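Local coordinates for adhesion and penetration protein autotransporter (Haemophilus influenzae, PDB 3SYJ) that promotes adherence to and invasion of host cells, self-associates in bacterial aggregation, and is probably a serine protease, at residues A[70-75]-A[113-118]; A[233-238]-A[251-256]. One frame throughout, in Å; residues are numbered along the deposited sequence.

How the contacts relate
Contact 1 (70-75 with 113-118) and contact 2 (233-238 with 251-256) lie in the serine protease domain at the N-terminal end of the passenger, with their centres about 12 Å apart. Both border the probable active site: the nearest side-chain atoms lie about 3 Å (His73) and about 4 Å (Leu238) from those of Ser218, the probable active-site serine. They also touch directly. Arg255 NH2 lies 2.7 Å from Glu113 O, and Arg255 N lies 2.9 Å from Tyr116 OH, both probable hydrogen bonds, while Ile237 CD1 packs 3.3 Å from Ser70 O. Strand 231-238, through Ile237, and the residues just after strand 249-253 thus pack against the loops of contact 1.

Contact 1 (A[70-75]-A[113-118]); sequences SVAHNV and EDDYHN
The imidazole of His73 meets the carboxylate of Asp115 at its edge, while Val71 CG2 lies over one face, 3.7 Å above the plane and toward the rim. His117 presents a face to the other segment: Val71 O sits 3.2 Å above that ring, and Ala72 CA makes a CH-pi contact 4.1 Å from its centroid. The methyl of Ala72 instead fits against the facing backbone, with CB 3.5 Å from Asp114 O.

ND1 of His73 donates to Asp115 OD2 over 2.8 Å, nearly straight at 170°. The bond lies in the ring plane and uses the syn lone pair of OD2, although ring and carboxylate are turned 46° apart. OD1 accepts His73 N at 2.9 Å, so both carboxylate oxygens grip one histidine. Asp115 CG stands anti to its backbone N (chi1 -162°), which brings the short acidic side chain across to the turn 71-74.

Ser70 and His117 form a single antiparallel bridge, with His117 N to Ser70 O at 3.0 Å. ND1 of His117 bonds to Asn103 and NE2 to Tyr77, fixing the ring's rotation.

Ser218 touches His73, consistent with a Ser-His-Asp charge relay as in chymotrypsin-like proteases. Arg239 also forms a salt bridge to OD2. ND1 is committed to the carboxylate, which would leave NE2 to face Ser218, the probable nucleophile, and the carboxylate probably orients and polarises the imidazole.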
loop_
_atom_site.group_PDB
_atom_site.type_symbol
_atom_site.label_atom_id
_atom_site.label_comp_id
_atom_site.label_asym_id
_atom_site.label_seq_id
_atom_site.Cartn_x
_atom_site.Cartn_y
_atom_site.Cartn_z
ATOM N N SER A 70 -34.197 42.602 46.317
ATOM C CA SER A 70 -34.914 41.709 47.225
ATOM C C SER A 70 -35.998 42.514 47.932
ATOM O O SER A 70 -36.199 43.680 47.609
ATOM C CB SER A 70 -33.954 41.092 48.245
ATOM O OG SER A 70 -34.570 40.047 48.971
ATOM N N VAL A 71 -36.703 41.904 48.885
ATOM C CA VAL A 71 -37.700 42.642 49.664
ATOM C C VAL A 71 -37.066 43.266 50.916
ATOM O O VAL A 71 -36.147 42.695 51.513
ATOM C CB VAL A 71 -38.935 41.755 50.070
ATOM C CG1 VAL A 71 -39.813 41.438 48.858
ATOM C CG2 VAL A 71 -38.495 40.476 50.776
ATOM N N ALA A 72 -37.559 44.438 51.304
ATOM C CA ALA A 72 -37.080 45.112 52.509
ATOM C C ALA A 72 -37.262 44.271 53.768
ATOM O O ALA A 72 -36.437 44.330 54.682
ATOM C CB ALA A 72 -37.768 46.460 52.678
ATOM N N HIS A 73 -38.339 43.489 53.830
ATOM C CA HIS A 73 -38.626 42.755 55.058
ATOM C C HIS A 73 -37.630 41.627 55.315
ATOM O O HIS A 73 -37.586 41.061 56.404
ATOM C CB HIS A 73 -40.106 42.315 55.160
ATOM C CG HIS A 73 -40.429 41.016 54.483
ATOM N ND1 HIS A 73 -41.224 40.943 53.358
ATOM C CD2 HIS A 73 -40.112 39.738 54.803
ATOM C CE1 HIS A 73 -41.363 39.679 52.999
ATOM N NE2 HIS A 73 -40.693 38.928 53.856
ATOM N N ASN A 74 -36.809 41.319 54.318
ATOM C CA ASN A 74 -35.669 40.443 54.547
ATOM C C ASN A 74 -34.610 41.251 55.274
ATOM O O ASN A 74 -33.650 41.735 54.664
ATOM C CB ASN A 74 -35.110 39.905 53.229
ATOM C CG ASN A 74 -35.943 38.770 52.663
ATOM O OD1 ASN A 74 -36.622 38.058 53.399
ATOM N ND2 ASN A 74 -35.888 38.594 51.350
ATOM N N VAL A 75 -34.794 41.397 56.583
ATOM C CA VAL A 75 -34.031 42.360 57.368
ATOM C C VAL A 75 -32.788 41.773 58.021
ATOM O O VAL A 75 -32.036 42.494 58.669
ATOM C CB VAL A 75 -34.911 42.991 58.479
ATOM C CG1 VAL A 75 -36.062 43.760 57.871
ATOM C CG2 VAL A 75 -35.418 41.915 59.426
ATOM N N GLU A 113 -45.073 50.328 46.801
ATOM C CA GLU A 113 -45.014 49.800 48.161
ATOM C C GLU A 113 -43.580 49.620 48.618
ATOM O O GLU A 113 -42.716 49.257 47.822
ATOM C CB GLU A 113 -45.752 48.467 48.240
ATOM C CG GLU A 113 -47.235 48.608 47.979
ATOM C CD GLU A 113 -47.886 49.590 48.930
ATOM O OE1 GLU A 113 -47.878 49.329 50.156
ATOM O OE2 GLU A 113 -48.398 50.623 48.447
ATOM N N ASP A 114 -43.340 49.838 49.906
ATOM C CA ASP A 114 -41.976 49.936 50.421
ATOM C C ASP A 114 -41.350 48.621 50.908
ATOM O O ASP A 114 -40.306 48.637 51.557
ATOM C CB ASP A 114 -41.873 51.036 51.498
ATOM C CG ASP A 114 -42.785 50.785 52.693
ATOM O OD1 ASP A 114 -43.314 49.661 52.814
ATOM O OD2 ASP A 114 -42.966 51.709 53.516
ATOM N N ASP A 115 -41.976 47.488 50.598
ATOM C CA ASP A 115 -41.339 46.196 50.845
ATOM C C ASP A 115 -40.467 45.873 49.629
ATOM O O ASP A 115 -40.813 45.033 48.790
ATOM C CB ASP A 115 -42.382 45.101 51.086
ATOM C CG ASP A 115 -41.801 43.865 51.762
ATOM O OD1 ASP A 115 -40.597 43.857 52.105
ATOM O OD2 ASP A 115 -42.563 42.895 51.954
ATOM N N TYR A 116 -39.339 46.568 49.536
ATOM C CA TYR A 116 -38.496 46.510 48.353
ATOM C C TYR A 116 -37.183 47.198 48.663
ATOM O O TYR A 116 -37.179 48.311 49.181
ATOM C CB TYR A 116 -39.194 47.237 47.203
ATOM C CG TYR A 116 -38.511 47.115 45.859
ATOM C CD1 TYR A 116 -39.090 46.383 44.836
ATOM C CD2 TYR A 116 -37.290 47.740 45.610
ATOM C CE1 TYR A 116 -38.481 46.272 43.601
ATOM C CE2 TYR A 116 -36.669 47.634 44.372
ATOM C CZ TYR A 116 -37.272 46.896 43.375
ATOM O OH TYR A 116 -36.680 46.774 42.143
ATOM N N HIS A 117 -36.067 46.542 48.365
ATOM C CA HIS A 117 -34.768 47.203 48.505
ATOM C C HIS A 117 -33.729 46.777 47.453
ATOM O O HIS A 117 -33.827 45.698 46.864
ATOM C CB HIS A 117 -34.213 47.087 49.938
ATOM C CG HIS A 117 -33.774 45.708 50.326
ATOM N ND1 HIS A 117 -33.510 45.355 51.633
ATOM C CD2 HIS A 117 -33.557 44.593 49.587
ATOM C CE1 HIS A 117 -33.144 44.085 51.683
ATOM N NE2 HIS A 117 -33.165 43.599 50.455
ATOM N N ASN A 118 -32.745 47.647 47.225
ATOM C CA ASN A 118 -31.697 47.437 46.224
ATOM C C ASN A 118 -30.299 47.504 46.837
ATOM O O ASN A 118 -29.580 48.481 46.637
ATOM C CB ASN A 118 -31.799 48.496 45.131
ATOM C CG ASN A 118 -32.510 47.995 43.896
ATOM O OD1 ASN A 118 -32.149 46.960 43.338
ATOM N ND2 ASN A 118 -33.512 48.739 43.447
#

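Contact 2 (A[233-238]-A[251-256]); sequences LINGIL and FQLVRK
Phe251 and Leu238 face each other as a non-hydrogen-bonded antiparallel pair, their side chains crossing on the same face of the sheet. The ring brings its CD1-CE1 side to Leu238, with CD1 3.5 Å from Leu238 CA and CE1 3.7 Å from Leu238 CB. Phe251 CG lies anti to its own carbonyl carbon (chi1 -65°), which turns it toward the neighbouring strand. A broad ring suits this place, since it also touches Met222 and Leu196 on flanking strands.

Ile237 and Gln252 occupy the other face, where their side chains cross obliquely, with Ile237 CG1 4.0 Å from Gln252 CB. Their backbones form the hydrogen-bonded pair, Ile237 N reaching Gln252 O at 2.8 Å and Gln252 N returning a bond to Ile237 O. Next to them Gly236 stands against Leu253 with the CA atoms only 4.0 Å apart. A beta carbon on Gly236 would be pressed against Gln252 O, which lies 3.2 Å from Gly236 CA, so glycine suits the place.

Farther along, Asn235 and Leu253 lie side by side and point the same way; Asn235 OD1, held by Thr134 OG1, meets Leu253 CD2 3.8 Å away. Val254 N bonds to Asn235 O from above the carbonyl plane. The branched Val254 sets CG1 against Ile234 CG1 at 3.8 Å, with the side chains crossing. Beyond Val254, Arg255 takes the N-cap position of helix 256-266.

Asn235 and Gly236 together oppose Met222, a classic beta bulge in strand 231-238. The whole is a beta hairpin within an antiparallel sheet, in keeping with the chymotrypsin-like beta-barrel architecture of PA-clan proteases.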
loop_
_atom_site.group_PDB
_atom_site.type_symbol
_atom_site.label_atom_id
_atom_site.label_comp_id
_atom_site.label_asym_id
_atom_site.label_seq_id
_atom_site.Cartn_x
_atom_site.Cartn_y
_atom_site.Cartn_z
ATOM N N LEU A 233 -35.192 38.584 31.512
ATOM C CA LEU A 233 -35.164 39.790 32.335
ATOM C C LEU A 233 -35.722 39.418 33.682
ATOM O O LEU A 233 -36.589 38.541 33.766
ATOM C CB LEU A 233 -36.037 40.887 31.720
ATOM C CG LEU A 233 -35.603 41.439 30.364
ATOM C CD1 LEU A 233 -36.774 42.026 29.605
ATOM C CD2 LEU A 233 -34.543 42.486 30.568
ATOM N N ILE A 234 -35.242 40.053 34.744
ATOM C CA ILE A 234 -35.923 39.877 36.009
ATOM C C ILE A 234 -37.176 40.740 35.950
ATOM O O ILE A 234 -37.117 41.900 35.537
ATOM C CB ILE A 234 -35.057 40.202 37.254
ATOM C CG1 ILE A 234 -35.911 40.024 38.515
ATOM C CG2 ILE A 234 -34.483 41.604 37.176
ATOM C CD1 ILE A 234 -35.139 40.015 39.798
ATOM N N ASN A 235 -38.315 40.163 36.328
ATOM C CA ASN A 235 -39.591 40.861 36.208
ATOM C C ASN A 235 -40.127 41.312 37.555
ATOM O O ASN A 235 -40.748 42.360 37.661
ATOM C CB ASN A 235 -40.611 39.983 35.480
ATOM C CG ASN A 235 -41.930 40.699 35.210
ATOM O OD1 ASN A 235 -41.971 41.916 35.000
ATOM N ND2 ASN A 235 -43.014 39.937 35.206
ATOM N N GLY A 236 -39.886 40.525 38.593
ATOM C CA GLY A 236 -40.396 40.884 39.899
ATOM C C GLY A 236 -39.784 40.085 41.023
ATOM O O GLY A 236 -38.999 39.153 40.794
ATOM N N ILE A 237 -40.140 40.456 42.246
ATOM C CA ILE A 237 -39.672 39.734 43.422
ATOM C C ILE A 237 -40.860 39.236 44.244
ATOM O O ILE A 237 -41.859 39.944 44.406
ATOM C CB ILE A 237 -38.768 40.620 44.282
ATOM C CG1 ILE A 237 -39.485 41.931 44.623
ATOM C CG2 ILE A 237 -37.462 40.904 43.537
ATOM C CD1 ILE A 237 -38.706 42.811 45.587
ATOM N N LEU A 238 -40.756 38.011 44.748
ATOM C CA LEU A 238 -41.883 37.399 45.439
ATOM C C LEU A 238 -42.165 38.113 46.749
ATOM O O LEU A 238 -41.269 38.310 47.567
ATOM C CB LEU A 238 -41.666 35.895 45.664
ATOM C CG LEU A 238 -42.875 35.090 46.162
ATOM C CD1 LEU A 238 -42.893 33.661 45.650
ATOM C CD2 LEU A 238 -42.920 35.102 47.676
ATOM N N PHE A 251 -46.322 39.257 43.335
ATOM C CA PHE A 251 -44.976 39.727 43.028
ATOM C C PHE A 251 -44.937 41.234 42.929
ATOM O O PHE A 251 -45.799 41.843 42.302
ATOM C CB PHE A 251 -44.491 39.127 41.706
ATOM C CG PHE A 251 -44.321 37.647 41.758
ATOM C CD1 PHE A 251 -43.120 37.095 42.158
ATOM C CD2 PHE A 251 -45.377 36.802 41.449
ATOM C CE1 PHE A 251 -42.962 35.734 42.224
ATOM C CE2 PHE A 251 -45.230 35.433 41.513
ATOM C CZ PHE A 251 -44.019 34.896 41.904
ATOM N N GLN A 252 -43.932 41.834 43.550
ATOM C CA GLN A 252 -43.648 43.243 43.326
ATOM C C GLN A 252 -42.757 43.375 42.086
ATOM O O GLN A 252 -41.655 42.825 42.050
ATOM C CB GLN A 252 -42.952 43.841 44.545
ATOM C CG GLN A 252 -43.843 43.932 45.765
ATOM C CD GLN A 252 -45.008 44.863 45.550
ATOM O OE1 GLN A 252 -46.154 44.431 45.489
ATOM N NE2 GLN A 252 -44.722 46.149 45.423
ATOM N N LEU A 253 -43.241 44.083 41.069
ATOM C CA LEU A 253 -42.466 44.281 39.847
ATOM C C LEU A 253 -41.161 45.022 40.149
ATOM O O LEU A 253 -41.084 45.774 41.115
ATOM C CB LEU A 253 -43.288 45.036 38.797
ATOM C CG LEU A 253 -44.589 44.365 38.332
ATOM C CD1 LEU A 253 -45.272 45.211 37.269
ATOM C CD2 LEU A 253 -44.348 42.958 37.808
ATOM N N VAL A 254 -40.131 44.799 39.335
ATOM C CA VAL A 254 -38.843 45.450 39.579
ATOM C C VAL A 254 -38.909 46.917 39.184
ATOM O O VAL A 254 -39.632 47.285 38.256
ATOM C CB VAL A 254 -37.684 44.758 38.835
ATOM C CG1 VAL A 254 -37.425 43.373 39.430
ATOM C CG2 VAL A 254 -37.984 44.675 37.341
ATOM N N ARG A 255 -38.136 47.745 39.882
ATOM C CA ARG A 255 -38.219 49.192 39.717
ATOM C C ARG A 255 -36.949 49.796 39.108
ATOM O O ARG A 255 -36.021 50.167 39.813
ATOM C CB ARG A 255 -38.586 49.837 41.054
ATOM C CG ARG A 255 -39.841 49.194 41.647
ATOM C CD ARG A 255 -40.236 49.752 43.003
ATOM N NE ARG A 255 -41.262 48.920 43.629
ATOM C CZ ARG A 255 -41.544 48.934 44.927
ATOM N NH1 ARG A 255 -40.889 49.744 45.737
ATOM N NH2 ARG A 255 -42.478 48.134 45.415
ATOM N N LYS A 256 -36.935 49.892 37.784
ATOM C CA LYS A 256 -35.764 50.328 37.034
ATOM C C LYS A 256 -35.400 51.793 37.304
ATOM O O LYS A 256 -34.225 52.148 37.340
ATOM C CB LYS A 256 -36.024 50.120 35.543
ATOM C CG LYS A 256 -34.832 50.336 34.633
ATOM C CD LYS A 256 -34.187 49.013 34.265
ATOM C CE LYS A 256 -33.467 49.099 32.922
ATOM N NZ LYS A 256 -34.407 49.363 31.789
#